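PDB 7JVH: glycoside Hydrolase Family 43_12 from Metagenome, which is a family 43 glycoside hydrolase of subfamily 12 and probably cleaves glycosidic bonds in plant cell-wall polysaccharides, perhaps arabinose side chains. Local coordinates for residues Ser175-Phe178 with Ala184-Val187; Asn189-Lys194 with Asn200-Lys205. One frame throughout, in Å; residues are numbered along the deposited sequence.

Interaction 1 of 2, residues Ser175-Phe178 with Ala184-Val187; sequences SLFF and AYLV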
ATOM      1  N   SER A 175      -1.124   6.984 -16.929  1.00 63.03           N
ATOM      2  CA  SER A 175      -1.270   5.637 -17.473  1.00 59.23           C
ATOM      3  C   SER A 175      -1.056   5.684 -18.981  1.00 59.73           C
ATOM      4  O   SER A 175      -1.672   6.474 -19.679  1.00 67.07           O
ATOM      5  CB  SER A 175      -2.658   5.089 -17.115  1.00 51.00           C
ATOM      6  OG  SER A 175      -2.856   3.774 -17.536  1.00 57.07           O
ATOM      7  N   LEU A 176      -0.160   4.828 -19.471  1.00 53.61           N
ATOM      8  CA  LEU A 176       0.194   4.753 -20.876  1.00 67.50           C
ATOM      9  C   LEU A 176      -0.644   3.697 -21.596  1.00 66.82           C
ATOM     10  O   LEU A 176      -1.138   2.751 -20.974  1.00 65.35           O
ATOM     11  CB  LEU A 176       1.668   4.403 -21.029  1.00 75.15           C
ATOM     12  CG  LEU A 176       2.667   5.327 -20.357  1.00 73.02           C
ATOM     13  CD1 LEU A 176       3.999   4.618 -20.160  1.00 70.77           C
ATOM     14  CD2 LEU A 176       2.834   6.601 -21.163  1.00 70.34           C
ATOM     15  N   PHE A 177      -0.807   3.890 -22.909  1.00 55.95           N
ATOM     16  CA  PHE A 177      -1.461   2.939 -23.792  1.00 56.46           C
ATOM     17  C   PHE A 177      -0.737   2.938 -25.133  1.00 70.96           C
ATOM     18  O   PHE A 177      -0.438   4.007 -25.681  1.00 80.06           O
ATOM     19  CB  PHE A 177      -2.933   3.303 -23.993  1.00 62.55           C
ATOM     20  CG  PHE A 177      -3.564   2.635 -25.179  1.00 68.16           C
ATOM     21  CD1 PHE A 177      -4.027   1.330 -25.100  1.00 61.84           C
ATOM     22  CD2 PHE A 177      -3.677   3.315 -26.395  1.00 74.57           C
ATOM     23  CE1 PHE A 177      -4.588   0.719 -26.208  1.00 58.64           C
ATOM     24  CE2 PHE A 177      -4.241   2.705 -27.505  1.00 70.63           C
ATOM     25  CZ  PHE A 177      -4.706   1.406 -27.409  1.00 67.17           C
ATOM     26  N   PHE A 178      -0.464   1.738 -25.659  1.00 64.48           N
ATOM     27  CA  PHE A 178       0.286   1.558 -26.892  1.00 63.69           C
ATOM     28  C   PHE A 178      -0.596   0.992 -28.000  1.00 67.87           C
ATOM     29  O   PHE A 178      -0.926  -0.184 -27.991  1.00 74.43           O
ATOM     30  CB  PHE A 178       1.485   0.649 -26.627  1.00 59.37           C
ATOM     31  CG  PHE A 178       2.335   1.099 -25.479  1.00 63.81           C
ATOM     32  CD1 PHE A 178       3.148   2.215 -25.599  1.00 70.69           C
ATOM     33  CD2 PHE A 178       2.308   0.414 -24.263  1.00 75.10           C
ATOM     34  CE1 PHE A 178       3.931   2.646 -24.528  1.00 81.16           C
ATOM     35  CE2 PHE A 178       3.085   0.834 -23.184  1.00 78.75           C
ATOM     36  CZ  PHE A 178       3.898   1.951 -23.317  1.00 75.82           C
ATOM     37  N   ALA A 184       1.868   5.945 -29.330  1.00 81.69           N
ATOM     38  CA  ALA A 184       1.686   5.758 -27.902  1.00 76.65           C
ATOM     39  C   ALA A 184       0.976   6.962 -27.313  1.00 76.95           C
ATOM     40  O   ALA A 184       1.124   8.082 -27.793  1.00 77.63           O
ATOM     41  CB  ALA A 184       3.030   5.565 -27.239  1.00 79.16           C
ATOM     42  N   TYR A 185       0.197   6.714 -26.260  1.00 80.83           N
ATOM     43  CA  TYR A 185      -0.586   7.751 -25.606  1.00 76.99           C
ATOM     44  C   TYR A 185      -0.434   7.675 -24.098  1.00 72.50           C
ATOM     45  O   TYR A 185       0.054   6.688 -23.550  1.00 68.66           O
ATOM     46  CB  TYR A 185      -2.048   7.645 -26.026  1.00 73.66           C
ATOM     47  CG  TYR A 185      -2.207   7.724 -27.526  1.00 79.63           C
ATOM     48  CD1 TYR A 185      -2.237   8.953 -28.176  1.00 76.83           C
ATOM     49  CD2 TYR A 185      -2.290   6.563 -28.305  1.00 85.15           C
ATOM     50  CE1 TYR A 185      -2.366   9.035 -29.551  1.00 80.22           C
ATOM     51  CE2 TYR A 185      -2.419   6.635 -29.680  1.00 86.23           C
ATOM     52  CZ  TYR A 185      -2.454   7.873 -30.299  1.00 83.76           C
ATOM     53  OH  TYR A 185      -2.581   7.943 -31.662  1.00 76.71           O
ATOM     54  N   LEU A 186      -0.835   8.758 -23.437  1.00 66.98           N
ATOM     55  CA  LEU A 186      -0.751   8.864 -22.000  1.00 60.16           C
ATOM     56  C   LEU A 186      -1.988   9.586 -21.532  1.00 52.20           C
ATOM     57  O   LEU A 186      -2.309  10.661 -22.031  1.00 68.99           O
ATOM     58  CB  LEU A 186       0.495   9.649 -21.616  1.00 57.89           C
ATOM     59  CG  LEU A 186       0.784   9.778 -20.121  1.00 65.43           C
ATOM     60  CD1 LEU A 186       2.257  10.083 -19.917  1.00 77.66           C
ATOM     61  CD2 LEU A 186      -0.112  10.820 -19.437  1.00 64.83           C
ATOM     62  N   VAL A 187      -2.695   8.980 -20.581  1.00 48.71           N
ATOM     63  CA  VAL A 187      -3.891   9.564 -20.014  1.00 55.33           C
ATOM     64  C   VAL A 187      -3.647   9.816 -18.534  1.00 60.18           C
ATOM     65  O   VAL A 187      -2.893   9.078 -17.871  1.00 60.01           O
ATOM     66  CB  VAL A 187      -5.126   8.666 -20.245  1.00 55.99           C
ATOM     67  CG1 VAL A 187      -5.063   7.402 -19.377  1.00 46.47           C
ATOM     68  CG2 VAL A 187      -6.392   9.478 -20.067  1.00 61.16           C
TER

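Interaction 2 of 2, residues Asn189-Lys194 with Asn200-Lys205; sequences NDAPEK and NHRCIK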
ATOM      1  N   ASN A 189      -5.389  12.184 -14.810  1.00 55.41           N
ATOM      2  CA  ASN A 189      -6.315  13.103 -14.155  1.00 57.54           C
ATOM      3  C   ASN A 189      -5.650  14.483 -14.134  1.00 57.16           C
ATOM      4  O   ASN A 189      -4.429  14.578 -14.075  1.00 59.93           O
ATOM      5  CB  ASN A 189      -6.675  12.559 -12.755  1.00 62.13           C
ATOM      6  CG  ASN A 189      -7.027  13.645 -11.739  1.00 60.91           C
ATOM      7  OD1 ASN A 189      -6.161  14.414 -11.324  1.00 66.17           O
ATOM      8  ND2 ASN A 189      -8.284  13.672 -11.293  1.00 43.73           N
ATOM      9  N   ASP A 190      -6.465  15.536 -14.219  1.00 52.86           N
ATOM     10  CA  ASP A 190      -5.981  16.911 -14.149  1.00 59.68           C
ATOM     11  C   ASP A 190      -7.062  17.805 -13.552  1.00 68.47           C
ATOM     12  O   ASP A 190      -8.192  17.367 -13.348  1.00 65.85           O
ATOM     13  CB  ASP A 190      -5.577  17.427 -15.544  1.00 54.84           C
ATOM     14  CG  ASP A 190      -4.477  18.507 -15.493  1.00 74.03           C
ATOM     15  OD1 ASP A 190      -4.131  18.996 -14.384  1.00 71.80           O
ATOM     16  OD2 ASP A 190      -3.953  18.870 -16.566  1.00 81.22           O
ATOM     17  N   ALA A 191      -6.697  19.056 -13.258  1.00 72.35           N
ATOM     18  CA  ALA A 191      -7.650  20.058 -12.797  1.00 69.11           C
ATOM     19  C   ALA A 191      -8.176  20.804 -14.014  1.00 60.76           C
ATOM     20  O   ALA A 191      -7.442  20.967 -14.986  1.00 68.17           O
ATOM     21  CB  ALA A 191      -7.000  21.011 -11.804  1.00 61.08           C
ATOM     22  N   PRO A 192      -9.462  21.217 -14.024  1.00 60.57           N
ATOM     23  CA  PRO A 192     -10.019  21.935 -15.175  1.00 68.08           C
ATOM     24  C   PRO A 192      -9.600  23.388 -15.148  1.00 75.49           C
ATOM     25  O   PRO A 192      -9.342  23.918 -14.082  1.00 65.55           O
ATOM     26  CB  PRO A 192     -11.528  21.833 -14.942  1.00 61.70           C
ATOM     27  CG  PRO A 192     -11.652  21.792 -13.456  1.00 52.28           C
ATOM     28  CD  PRO A 192     -10.442  21.031 -12.940  1.00 49.66           C
ATOM     29  N   GLU A 193      -9.531  24.014 -16.324  1.00 92.52           N
ATOM     30  CA  GLU A 193      -9.261  25.463 -16.448  1.00104.19           C
ATOM     31  C   GLU A 193     -10.316  26.251 -15.675  1.00 96.79           C
ATOM     32  O   GLU A 193      -9.980  27.132 -14.874  1.00 80.03           O
ATOM     33  CB  GLU A 193      -9.280  25.907 -17.903  1.00110.62           C
ATOM     34  CG  GLU A 193      -8.089  25.482 -18.753  1.00117.55           C
ATOM     35  CD  GLU A 193      -6.774  26.077 -18.274  1.00123.62           C
ATOM     36  OE1 GLU A 193      -6.455  25.836 -17.090  1.00122.42           O
ATOM     37  OE2 GLU A 193      -6.054  26.769 -19.070  1.00122.96           O
ATOM     38  N   LYS A 194     -11.586  25.879 -15.892  1.00104.60           N
ATOM     39  CA  LYS A 194     -12.762  26.541 -15.305  1.00 96.22           C
ATOM     40  C   LYS A 194     -13.545  25.615 -14.371  1.00 77.79           C
ATOM     41  O   LYS A 194     -14.542  25.040 -14.786  1.00 74.70           O
ATOM     42  CB  LYS A 194     -13.679  27.072 -16.436  1.00 83.25           C
ATOM     43  CG  LYS A 194     -14.822  27.973 -15.971  1.00 78.17           C
ATOM     44  CD  LYS A 194     -15.971  28.063 -16.979  1.00 88.96           C
ATOM     45  CE  LYS A 194     -17.231  28.613 -16.319  1.00 87.72           C
ATOM     46  NZ  LYS A 194     -18.506  28.108 -16.909  1.00 83.06           N
ATOM     47  N   ASN A 200     -13.510  19.347  -6.358  1.00 65.16           N
ATOM     48  CA  ASN A 200     -13.890  17.970  -6.734  1.00 71.41           C
ATOM     49  C   ASN A 200     -14.059  17.804  -8.236  1.00 67.21           C
ATOM     50  O   ASN A 200     -13.960  16.699  -8.752  1.00 62.59           O
ATOM     51  CB  ASN A 200     -15.176  17.484  -6.022  1.00 68.36           C
ATOM     52  CG  ASN A 200     -14.988  17.270  -4.534  1.00 60.59           C
ATOM     53  OD1 ASN A 200     -13.873  17.109  -4.047  1.00 51.30           O
ATOM     54  ND2 ASN A 200     -16.092  17.286  -3.805  1.00 59.13           N
ATOM     55  N   HIS A 201     -14.323  18.914  -8.930  1.00 62.32           N
ATOM     56  CA  HIS A 201     -14.365  18.905 -10.383  1.00 62.10           C
ATOM     57  C   HIS A 201     -12.957  18.618 -10.926  1.00 63.82           C
ATOM     58  O   HIS A 201     -12.024  19.377 -10.692  1.00 60.76           O
ATOM     59  CB  HIS A 201     -14.895  20.226 -10.932  1.00 58.75           C
ATOM     60  CG  HIS A 201     -14.986  20.256 -12.420  1.00 61.27           C
ATOM     61  ND1 HIS A 201     -15.236  21.408 -13.129  1.00 67.72           N
ATOM     62  CD2 HIS A 201     -14.841  19.274 -13.336  1.00 68.06           C
ATOM     63  CE1 HIS A 201     -15.257  21.126 -14.418  1.00 71.91           C
ATOM     64  NE2 HIS A 201     -15.024  19.839 -14.570  1.00 71.42           N
ATOM     65  N   ARG A 202     -12.831  17.488 -11.631  1.00 57.03           N
ATOM     66  CA  ARG A 202     -11.589  17.060 -12.239  1.00 46.05           C
ATOM     67  C   ARG A 202     -11.837  16.583 -13.661  1.00 55.13           C
ATOM     68  O   ARG A 202     -12.989  16.511 -14.112  1.00 50.28           O
ATOM     69  CB  ARG A 202     -10.971  15.943 -11.392  1.00 53.37           C
ATOM     70  CG  ARG A 202     -10.455  16.407 -10.035  1.00 50.58           C
ATOM     71  CD  ARG A 202      -9.440  17.546 -10.024  1.00 55.52           C
ATOM     72  NE  ARG A 202      -8.083  17.071 -10.281  1.00 56.35           N
ATOM     73  CZ  ARG A 202      -6.973  17.569  -9.751  1.00 69.05           C
ATOM     74  NH1 ARG A 202      -7.010  18.604  -8.898  1.00 67.09           N
ATOM     75  NH2 ARG A 202      -5.802  17.057 -10.125  1.00 66.55           N
ATOM     76  N   CYS A 203     -10.741  16.276 -14.365  1.00 52.66           N
ATOM     77  CA  CYS A 203     -10.752  15.975 -15.793  1.00 54.85           C
ATOM     78  C   CYS A 203      -9.862  14.811 -16.104  1.00 51.98           C
ATOM     79  O   CYS A 203      -8.884  14.573 -15.402  1.00 56.67           O
ATOM     80  CB  CYS A 203     -10.190  17.172 -16.590  1.00 68.89           C
ATOM     81  SG  CYS A 203     -11.247  18.606 -16.576  1.00 74.11           S
ATOM     82  N   ILE A 204     -10.197  14.098 -17.181  1.00 57.78           N
ATOM     83  CA  ILE A 204      -9.305  13.136 -17.796  1.00 57.64           C
ATOM     84  C   ILE A 204      -8.742  13.764 -19.070  1.00 60.11           C
ATOM     85  O   ILE A 204      -9.490  14.238 -19.926  1.00 59.55           O
ATOM     86  CB  ILE A 204     -10.004  11.812 -18.138  1.00 58.62           C
ATOM     87  CG1 ILE A 204     -10.636  11.198 -16.881  1.00 58.24           C
ATOM     88  CG2 ILE A 204      -9.026  10.855 -18.802  1.00 48.95           C
ATOM     89  CD1 ILE A 204      -9.685  10.986 -15.723  1.00 44.54           C
ATOM     90  N   LYS A 205      -7.409  13.747 -19.165  1.00 55.11           N
ATOM     91  CA  LYS A 205      -6.667  14.358 -20.230  1.00 58.77           C
ATOM     92  C   LYS A 205      -5.813  13.295 -20.879  1.00 57.66           C
ATOM     93  O   LYS A 205      -5.246  12.467 -20.193  1.00 63.19           O
ATOM     94  CB  LYS A 205      -5.772  15.463 -19.661  1.00 54.70           C
ATOM     95  CG  LYS A 205      -5.082  16.308 -20.731  1.00 58.98           C
ATOM     96  CD  LYS A 205      -4.454  17.562 -20.149  1.00 62.62           C
ATOM     97  CE  LYS A 205      -5.526  18.557 -19.705  1.00 64.26           C
ATOM     98  NZ  LYS A 205      -4.945  19.732 -19.025  1.00 59.09           N
TER

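Interaction 1 of 2, residues Ser175-Phe178 with Ala184-Val187
Phe177 and Tyr185 run alongside each other, off the same face of two neighbouring antiparallel strands. Tyr185 CD2 comes to the edge of the Phe177 ring, near its plane, 4.0 Å from Phe177 CD2. Broad rings suit a face packed against the following blade: Phe177 reaches Ile243 and Lys245 of strand 239-246, and Tyr185 reaches Ile273 in a loop. Farther along the same face, Val187 CG1 approaches Ser175, 3.5 Å from Ser175 O. With chi1 at 71°, that methyl is set between the backbone N and the carbonyl carbon, which brings it up against the neighbouring strand. Ser175 is small enough for such close quarters, and its hydroxyl is hydrogen-bonded to His242 and weakly to His127.

The strands form the first hairpin of the third four-stranded blade in the five-bladed beta-propeller of family 43. Its other face carries Leu176, Phe178, Ala184 and Leu186, turned to the preceding blade. Leu176 and Leu186 cross obliquely, Leu176 CD2 lying 3.7 Å from Leu186 CD1, and both branched chains continue onto Ile138. Beside them the Ala184 methyl meets the Phe178 ring near CD1; a methyl fits where the broad ring must also reach Tyr136.

Between the two faces, the backbone joins Ser175 to Val187 and Phe177 to Tyr185 as hydrogen-bonded pairs. Tyr185 N gives a bond of 2.8 Å to Phe177 O, and Phe177 N returns one of 3.0 Å to Tyr185 O. Val187 N meets Ser175 O at 2.9 Å in an almost straight bond (175° at the hydrogen), whereas the return bond from Ser175 N to Val187 O is weak, being bent to 126°.

Interaction 2 of 2, residues Asn189-Lys194 with Asn200-Lys205
Asp190 and Cys203 are a hydrogen-bonded antiparallel pair, with Asp190 N 2.9 Å from Cys203 O and Cys203 N 3.0 Å from Asp190 O. Beyond them the strands give way to loop, and side chains carry the contact onward.

Charged and polar groups come next. Lys205 NZ forms a salt bridge of 2.8 Å with Asp190 OD2, while Asp190 OD1 accepts the amide N of Ala191 at 2.8 Å, so both carboxylate oxygens are engaged. Arg202 crosses the Asn189 side chain at about a right angle, yet turns in its chain (chi2 -56°, chi3 -82°) bring its guanidinium nearly coplanar with the amide (17°). Arg202 NH2 donates to a lone pair of Asn189 OD1 at 2.9 Å, and NE adds a weak bond to the same oxygen; Asn189 ND2 is held elsewhere, by Ile238 O. The Ala191 backbone and methyl lie over one guanidinium face. A leucine in place of Arg202 would probably leave Asn189 OD1 without these donors and its amide freer to turn.

Apolar contact centres on Pro192, whose compact, rigid ring offers its CG hydrogens to an aromatic face. Pro192 CG sits over the His201 ring, 3.7 Å from the centroid, a CH-pi contact; Pro192 CB also meets Cys203 SG at 3.6 Å. His201 is fixed in turn by Asn226, Leu196 and the stacked ring of Tyr197.

The contact lies where strands 184-190 and 203-210 run into the long loop joining them, with strand 215-226 flanking the latter and Pro241 of strand 239-246 packing on Ile204.

How the interactions relate
The two contacts follow each other along the chain, interaction 1 first, and their centres are about 18 Å apart. Strand 184-190 serves both: its first half pairs with strand 175-178 in interaction 1, and its end with strand 203-210 in interaction 2. The two therefore tie three successive strands of one antiparallel blade into a meander, which strand 215-226 completes at the outer margin. They meet where Val187 packs against Ile204 and the Lys205 backbone. Interaction 1 is buried between neighbouring blades, whereas interaction 2, at the loop end, is only partly buried and mixes polar bonds with Pro192 packing, all within the five-bladed propeller of family 43.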